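Serine/threonine-protein kinase-like protein ACR4 (Arabidopsis thaliana, PDB 7A0J) acts as a plant receptor kinase that, with the peptide CLE40, controls formative cell divisions in root meristems, its extracellular part folding as a seven-repeat beta-propeller. Local coordinates at residues A[5-18]-A[274-286]. Residues are numbered along the deposited sequence; the frame is centred on the assembly and turned at random. Where two conformers were deposited one is given.
Sequences SSIAISYGEGGSVF and DLAAGNYFTCGVL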
ATOM      1  N   SER A   5       2.393  -4.365   2.295  1.00 34.44           N
ATOM      2  CA  SER A   5       2.584  -4.298   3.765  1.00 35.35           C
ATOM      3  C   SER A   5       2.045  -5.575   4.417  1.00 34.92           C
ATOM      4  O   SER A   5       1.376  -6.361   3.719  1.00 33.91           O
ATOM      5  CB  SER A   5       1.925  -3.055   4.311  1.00 35.42           C
ATOM      6  OG  SER A   5       2.050  -2.979   5.723  1.00 37.09           O
ATOM      7  N   SER A   6       2.340  -5.772   5.704  1.00 35.94           N
ATOM      8  CA  SER A   6       1.800  -6.876   6.538  1.00 36.27           C
ATOM      9  C   SER A   6       0.339  -6.577   6.896  1.00 35.02           C
ATOM     10  O   SER A   6      -0.351  -7.507   7.347  1.00 35.02           O
ATOM     11  CB  SER A   6       2.647  -7.098   7.769  1.00 38.64           C
ATOM     12  OG  SER A   6       2.480  -6.041   8.703  1.00 39.65           O
ATOM     13  N   ILE A   7      -0.101  -5.327   6.708  1.00 34.19           N
ATOM     14  CA  ILE A   7      -1.510  -4.872   6.909  1.00 33.17           C
ATOM     15  C   ILE A   7      -1.945  -4.051   5.687  1.00 32.09           C
ATOM     16  O   ILE A   7      -1.084  -3.397   5.072  1.00 32.39           O
ATOM     17  CB  ILE A   7      -1.650  -4.086   8.228  1.00 34.47           C
ATOM     18  CG1 ILE A   7      -0.754  -2.843   8.262  1.00 35.53           C
ATOM     19  CG2 ILE A   7      -1.387  -5.003   9.415  1.00 35.88           C
ATOM     20  CD1 ILE A   7      -1.019  -1.919   9.429  1.00 36.89           C
ATOM     21  N   ALA A   8      -3.235  -4.101   5.347  1.00 30.98           N
ATOM     22  CA  ALA A   8      -3.826  -3.433   4.163  1.00 30.17           C
ATOM     23  C   ALA A   8      -5.311  -3.153   4.418  1.00 29.83           C
ATOM     24  O   ALA A   8      -5.906  -3.828   5.284  1.00 29.58           O
ATOM     25  CB  ALA A   8      -3.628  -4.289   2.935  1.00 29.48           C
ATOM     26  N   ILE A   9      -5.871  -2.188   3.687  1.00 29.98           N
ATOM     27  CA  ILE A   9      -7.281  -1.726   3.837  1.00 30.48           C
ATOM     28  C   ILE A   9      -7.968  -1.725   2.468  1.00 30.37           C
ATOM     29  O   ILE A   9      -7.369  -1.218   1.494  1.00 30.29           O
ATOM     30  CB  ILE A   9      -7.337  -0.337   4.502  1.00 31.93           C
ATOM     31  CG1 ILE A   9      -6.983  -0.418   5.991  1.00 32.67           C
ATOM     32  CG2 ILE A   9      -8.693   0.323   4.278  1.00 32.65           C
ATOM     33  CD1 ILE A   9      -6.921   0.922   6.689  1.00 34.16           C
ATOM     34  N   SER A  10      -9.178  -2.287   2.422  1.00 30.21           N
ATOM     35  CA  SER A  10     -10.124  -2.172   1.283  0.59 30.68           C
ATOM     36  C   SER A  10     -11.236  -1.189   1.662  1.00 31.96           C
ATOM     37  O   SER A  10     -11.539  -1.086   2.868  1.00 31.89           O
ATOM     38  CB  SER A  10     -10.675  -3.517   0.896  0.59 30.04           C
ATOM     39  OG  SER A  10      -9.634  -4.370   0.444  0.59 29.30           O
ATOM     40  N   TYR A  11     -11.798  -0.502   0.666  1.00 33.30           N
ATOM     41  CA  TYR A  11     -12.747   0.629   0.843  1.00 35.47           C
ATOM     42  C   TYR A  11     -13.736   0.659  -0.326  1.00 37.02           C
ATOM     43  O   TYR A  11     -13.638  -0.210  -1.215  1.00 35.84           O
ATOM     44  CB  TYR A  11     -11.958   1.937   0.959  1.00 36.53           C
ATOM     45  CG  TYR A  11     -10.867   2.086  -0.070  1.00 36.32           C
ATOM     46  CD1 TYR A  11      -9.594   1.587   0.159  1.00 35.10           C
ATOM     47  CD2 TYR A  11     -11.113   2.696  -1.290  1.00 37.81           C
ATOM     48  CE1 TYR A  11      -8.590   1.704  -0.788  1.00 35.12           C
ATOM     49  CE2 TYR A  11     -10.119   2.823  -2.248  1.00 37.94           C
ATOM     50  CZ  TYR A  11      -8.853   2.325  -1.996  1.00 36.63           C
ATOM     51  OH  TYR A  11      -7.869   2.444  -2.934  1.00 37.06           O
ATOM     52  N   GLY A  12     -14.663   1.624  -0.305  1.00 39.80           N
ATOM     53  CA  GLY A  12     -15.682   1.834  -1.351  1.00 42.31           C
ATOM     54  C   GLY A  12     -17.078   1.471  -0.873  1.00 43.76           C
ATOM     55  O   GLY A  12     -17.237   1.174   0.329  1.00 43.26           O
ATOM     56  N   GLU A  13     -18.050   1.487  -1.789  1.00 46.23           N
ATOM     57  CA  GLU A  13     -19.500   1.302  -1.506  1.00 48.16           C
ATOM     58  C   GLU A  13     -19.771  -0.118  -0.992  1.00 46.19           C
ATOM     59  O   GLU A  13     -20.772  -0.294  -0.271  1.00 47.28           O
ATOM     60  CB  GLU A  13     -20.327   1.593  -2.761  1.00 51.34           C
ATOM     61  CG  GLU A  13     -20.320   3.058  -3.158  1.00 54.49           C
ATOM     62  CD  GLU A  13     -21.266   3.405  -4.295  1.00 58.33           C
ATOM     63  OE1 GLU A  13     -21.333   2.624  -5.264  1.00 58.70           O
ATOM     64  OE2 GLU A  13     -21.938   4.453  -4.205  1.00 61.97           O
ATOM     65  N   GLY A  14     -18.918  -1.085  -1.349  1.00 43.70           N
ATOM     66  CA  GLY A  14     -18.991  -2.485  -0.885  1.00 41.95           C
ATOM     67  C   GLY A  14     -18.725  -2.621   0.607  1.00 40.84           C
ATOM     68  O   GLY A  14     -19.133  -3.647   1.180  1.00 40.44           O
ATOM     69  N   GLY A  15     -18.053  -1.637   1.215  1.00 40.62           N
ATOM     70  CA  GLY A  15     -17.731  -1.608   2.655  1.00 40.16           C
ATOM     71  C   GLY A  15     -16.245  -1.402   2.907  1.00 38.92           C
ATOM     72  O   GLY A  15     -15.480  -1.298   1.928  1.00 38.03           O
ATOM     73  N   SER A  16     -15.855  -1.344   4.182  1.00 39.00           N
ATOM     74  CA  SER A  16     -14.469  -1.097   4.659  1.00 38.42           C
ATOM     75  C   SER A  16     -13.922  -2.379   5.290  1.00 37.44           C
ATOM     76  O   SER A  16     -14.617  -2.940   6.162  1.00 39.00           O
ATOM     77  CB  SER A  16     -14.444   0.034   5.646  1.00 39.83           C
ATOM     78  OG  SER A  16     -15.357  -0.212   6.705  1.00 41.01           O
ATOM     79  N   VAL A  17     -12.735  -2.823   4.871  1.00 35.62           N
ATOM     80  CA  VAL A  17     -12.085  -4.055   5.409  1.00 34.67           C
ATOM     81  C   VAL A  17     -10.610  -3.764   5.703  1.00 34.24           C
ATOM     82  O   VAL A  17      -9.946  -3.113   4.876  1.00 33.50           O
ATOM     83  CB  VAL A  17     -12.251  -5.253   4.455  1.00 33.97           C
ATOM     84  CG1 VAL A  17     -11.527  -6.489   4.963  1.00 33.78           C
ATOM     85  CG2 VAL A  17     -13.718  -5.568   4.210  1.00 34.78           C
ATOM     86  N   PHE A  18     -10.141  -4.247   6.854  1.00 34.40           N
ATOM     87  CA  PHE A  18      -8.714  -4.324   7.248  1.00 34.33           C
ATOM     88  C   PHE A  18      -8.300  -5.796   7.204  1.00 33.81           C
ATOM     89  O   PHE A  18      -9.014  -6.634   7.793  1.00 34.00           O
ATOM     90  CB  PHE A  18      -8.520  -3.714   8.638  1.00 35.84           C
ATOM     91  CG  PHE A  18      -7.154  -3.905   9.245  1.00 36.59           C
ATOM     92  CD1 PHE A  18      -6.830  -5.077   9.913  1.00 37.25           C
ATOM     93  CD2 PHE A  18      -6.195  -2.906   9.166  1.00 37.08           C
ATOM     94  CE1 PHE A  18      -5.575  -5.249  10.477  1.00 38.26           C
ATOM     95  CE2 PHE A  18      -4.941  -3.079   9.731  1.00 38.00           C
ATOM     96  CZ  PHE A  18      -4.634  -4.251  10.386  1.00 38.54           C
ATOM     97  N   ASP A 274       2.617  -0.038  13.286  1.00 51.48           N
ATOM     98  CA  ASP A 274       2.341   0.093  11.829  1.00 49.29           C
ATOM     99  C   ASP A 274       0.959   0.722  11.599  1.00 46.73           C
ATOM    100  O   ASP A 274       0.107   0.637  12.505  1.00 46.59           O
ATOM    101  CB  ASP A 274       2.451  -1.264  11.127  1.00 50.17           C
ATOM    102  CG  ASP A 274       2.840  -1.175   9.660  1.00 49.82           C
ATOM    103  OD1 ASP A 274       2.908  -0.046   9.133  1.00 48.71           O
ATOM    104  OD2 ASP A 274       3.080  -2.241   9.059  1.00 51.46           O
ATOM    105  N   LEU A 275       0.766   1.339  10.427  1.00 44.99           N
ATOM    106  CA  LEU A 275      -0.513   1.955   9.976  1.00 43.29           C
ATOM    107  C   LEU A 275      -0.893   1.401   8.600  1.00 41.90           C
ATOM    108  O   LEU A 275       0.009   0.952   7.866  1.00 42.03           O
ATOM    109  CB  LEU A 275      -0.364   3.478   9.893  1.00 43.80           C
ATOM    110  CG  LEU A 275      -0.168   4.222  11.212  1.00 45.19           C
ATOM    111  CD1 LEU A 275      -0.072   5.720  10.966  1.00 46.16           C
ATOM    112  CD2 LEU A 275      -1.287   3.915  12.198  1.00 45.30           C
ATOM    113  N   ALA A 276      -2.189   1.442   8.280  1.00 40.76           N
ATOM    114  CA  ALA A 276      -2.763   1.221   6.932  1.00 39.95           C
ATOM    115  C   ALA A 276      -3.829   2.292   6.680  1.00 39.63           C
ATOM    116  O   ALA A 276      -4.494   2.701   7.651  1.00 39.88           O
ATOM    117  CB  ALA A 276      -3.336  -0.171   6.827  1.00 40.27           C
ATOM    118  N   ALA A 277      -3.964   2.742   5.432  1.00 39.48           N
ATOM    119  CA  ALA A 277      -4.905   3.809   5.023  1.00 40.18           C
ATOM    120  C   ALA A 277      -5.815   3.297   3.903  1.00 40.21           C
ATOM    121  O   ALA A 277      -5.299   2.670   2.956  1.00 39.87           O
ATOM    122  CB  ALA A 277      -4.141   5.038   4.595  1.00 41.14           C
ATOM    123  N   GLY A 278      -7.124   3.527   4.049  1.00 40.99           N
ATOM    124  CA  GLY A 278      -8.125   3.440   2.969  1.00 41.99           C
ATOM    125  C   GLY A 278      -8.396   4.821   2.404  1.00 43.80           C
ATOM    126  O   GLY A 278      -7.541   5.707   2.601  1.00 44.11           O
ATOM    127  N   ASN A 279      -9.547   5.019   1.757  1.00 45.44           N
ATOM    128  CA  ASN A 279      -9.913   6.309   1.110  1.00 48.16           C
ATOM    129  C   ASN A 279     -10.117   7.388   2.183  1.00 49.66           C
ATOM    130  O   ASN A 279      -9.504   8.464   2.044  1.00 51.08           O
ATOM    131  CB  ASN A 279     -11.118   6.180   0.169  1.00 50.32           C
ATOM    132  CG  ASN A 279     -12.322   5.485   0.774  1.00 50.57           C
ATOM    133  OD1 ASN A 279     -12.324   5.127   1.950  1.00 49.05           O
ATOM    134  ND2 ASN A 279     -13.351   5.282  -0.032  1.00 52.71           N
ATOM    135  N   TYR A 280     -10.927   7.113   3.213  1.00 49.78           N
ATOM    136  CA  TYR A 280     -11.403   8.121   4.201  1.00 52.19           C
ATOM    137  C   TYR A 280     -11.284   7.599   5.640  1.00 50.72           C
ATOM    138  O   TYR A 280     -12.040   8.079   6.510  1.00 52.95           O
ATOM    139  CB  TYR A 280     -12.847   8.522   3.890  1.00 55.64           C
ATOM    140  CG  TYR A 280     -13.055   9.067   2.499  1.00 58.07           C
ATOM    141  CD1 TYR A 280     -12.509  10.284   2.123  1.00 60.43           C
ATOM    142  CD2 TYR A 280     -13.792   8.368   1.558  1.00 58.53           C
ATOM    143  CE1 TYR A 280     -12.691  10.792   0.846  1.00 63.26           C
ATOM    144  CE2 TYR A 280     -13.982   8.862   0.276  1.00 61.20           C
ATOM    145  CZ  TYR A 280     -13.430  10.080  -0.081  1.00 63.58           C
ATOM    146  OH  TYR A 280     -13.616  10.574  -1.339  1.00 66.71           O
ATOM    147  N   PHE A 281     -10.354   6.677   5.904  1.00 47.79           N
ATOM    148  CA  PHE A 281     -10.099   6.134   7.264  1.00 46.74           C
ATOM    149  C   PHE A 281      -8.737   5.434   7.313  1.00 44.30           C
ATOM    150  O   PHE A 281      -8.285   4.890   6.284  1.00 43.06           O
ATOM    151  CB  PHE A 281     -11.223   5.184   7.684  1.00 47.06           C
ATOM    152  CG  PHE A 281     -11.389   3.989   6.782  1.00 45.88           C
ATOM    153  CD1 PHE A 281     -12.112   4.088   5.604  1.00 47.14           C
ATOM    154  CD2 PHE A 281     -10.814   2.771   7.109  1.00 44.15           C
ATOM    155  CE1 PHE A 281     -12.259   2.991   4.770  1.00 46.55           C
ATOM    156  CE2 PHE A 281     -10.964   1.675   6.274  1.00 43.80           C
ATOM    157  CZ  PHE A 281     -11.681   1.788   5.105  1.00 44.94           C
ATOM    158  N   THR A 282      -8.119   5.456   8.496  1.00 44.10           N
ATOM    159  CA  THR A 282      -6.799   4.849   8.804  1.00 42.81           C
ATOM    160  C   THR A 282      -6.979   3.843   9.943  1.00 42.74           C
ATOM    161  O   THR A 282      -7.805   4.105  10.838  1.00 43.87           O
ATOM    162  CB  THR A 282      -5.776   5.936   9.159  1.00 43.52           C
ATOM    163  OG1 THR A 282      -5.640   6.774   8.012  1.00 44.37           O
ATOM    164  CG2 THR A 282      -4.421   5.395   9.560  1.00 42.55           C
ATOM    165  N   CYS A 283      -6.231   2.740   9.898  1.00 42.19           N
ATOM    166  CA  CYS A 283      -6.162   1.714  10.969  1.00 43.14           C
ATOM    167  C   CYS A 283      -4.707   1.562  11.425  1.00 43.52           C
ATOM    168  O   CYS A 283      -3.811   1.602  10.562  1.00 42.98           O
ATOM    169  CB  CYS A 283      -6.718   0.379  10.491  1.00 43.26           C
ATOM    170  SG  CYS A 283      -8.441   0.485   9.940  1.00 44.09           S
ATOM    171  N   GLY A 284      -4.499   1.420  12.736  1.00 45.10           N
ATOM    172  CA  GLY A 284      -3.192   1.132  13.352  1.00 46.22           C
ATOM    173  C   GLY A 284      -3.238  -0.166  14.137  1.00 47.97           C
ATOM    174  O   GLY A 284      -4.331  -0.519  14.622  1.00 48.60           O
ATOM    175  N   VAL A 285      -2.097  -0.851  14.253  1.00 49.64           N
ATOM    176  CA  VAL A 285      -1.945  -2.120  15.026  1.00 52.59           C
ATOM    177  C   VAL A 285      -1.017  -1.856  16.219  1.00 54.94           C
ATOM    178  O   VAL A 285       0.053  -1.251  16.015  1.00 54.79           O
ATOM    179  CB  VAL A 285      -1.440  -3.280  14.142  1.00 53.59           C
ATOM    180  CG1 VAL A 285      -2.543  -3.809  13.238  1.00 52.90           C
ATOM    181  CG2 VAL A 285      -0.215  -2.908  13.319  1.00 53.18           C
ATOM    182  N   LEU A 286      -1.442  -2.271  17.418  1.00 57.59           N
ATOM    183  CA  LEU A 286      -0.661  -2.181  18.682  1.00 60.72           C
ATOM    184  C   LEU A 286       0.132  -3.478  18.869  1.00 64.10           C
ATOM    185  O   LEU A 286       1.343  -3.396  19.146  1.00 65.89           O
ATOM    186  CB  LEU A 286      -1.610  -1.962  19.865  1.00 61.99           C
ATOM    187  CG  LEU A 286      -2.182  -0.553  20.012  1.00 60.60           C
ATOM    188  CD1 LEU A 286      -3.333  -0.323  19.044  1.00 58.38           C
ATOM    189  CD2 LEU A 286      -2.639  -0.307  21.442  1.00 62.99           C
TER
HETATM  190  O   HOH W   1       1.396  -0.223   6.093  1.00 44.43           O
HETATM  191  O   HOH W   2       4.513  -3.490   6.798  1.00 69.06           O
HETATM  192  O   HOH W   3      -5.712   0.909   0.859  1.00 29.39           O
HETATM  193  O   HOH W   4     -15.535   4.160   1.591  1.00 49.05           O
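Two neighbouring blades of the extracellular beta-propeller meet here, repeat 1 and repeat 7; first and last in sequence, they lie side by side, and the packing of Ile7, Ile9 and Tyr11 on Ala276, Phe281 and Asn279 is where the ring closes. Strands 7-10 and 274-277 run 20° from parallel, and with their axes 5.7 Å apart they join through side chains and water. Ile9 is a central contact residue: chi1 of -72° sets CG1 beside the backbone N and CG2 anti to it, and the two branches diverge toward Cys283 and Phe281. Ile9 CD1 lies 3.6 Å from Cys283 SG, whose disulfide mate is Cys295, while Ile9 CG2 reaches Phe281 CE2 at 3.3 Å and rests on Gly278 CA. The Phe281 ring and Ile9 run past one another, pointing opposite ways, and Phe281 CZ also touches Ser16 CB. Further along the interface, Ile7 CD1 meets Val285 CG2 tip to tip, and Phe18 CZ packs against Val285 CG1 at 3.6 Å. Tyr11 takes the backbone N of Asn279 over one ring face, 3.7 Å above the plane and toward the rim; its CD1 approaches Gly278 CA obliquely at 3.7 Å. Ring and Asn279 carboxamide planes are 39° apart, with OD1 beside Tyr11 CB and ND2 near Tyr11 CD2. The phenol OH hydrogen-bonds Asp98 and the N-terminal Leu1. An alanine here is likely to strip the ring from beside Gly278 CA and the Asn279 backbone N and ND2, and leave Asp98 and Leu1 without their shared phenol partner. Polar links run through water: one molecule bridges Gly12 N and Asn279 ND2, and another, bound to Ser5 OG, donates to Asp274 OD2 from 3.0 Å.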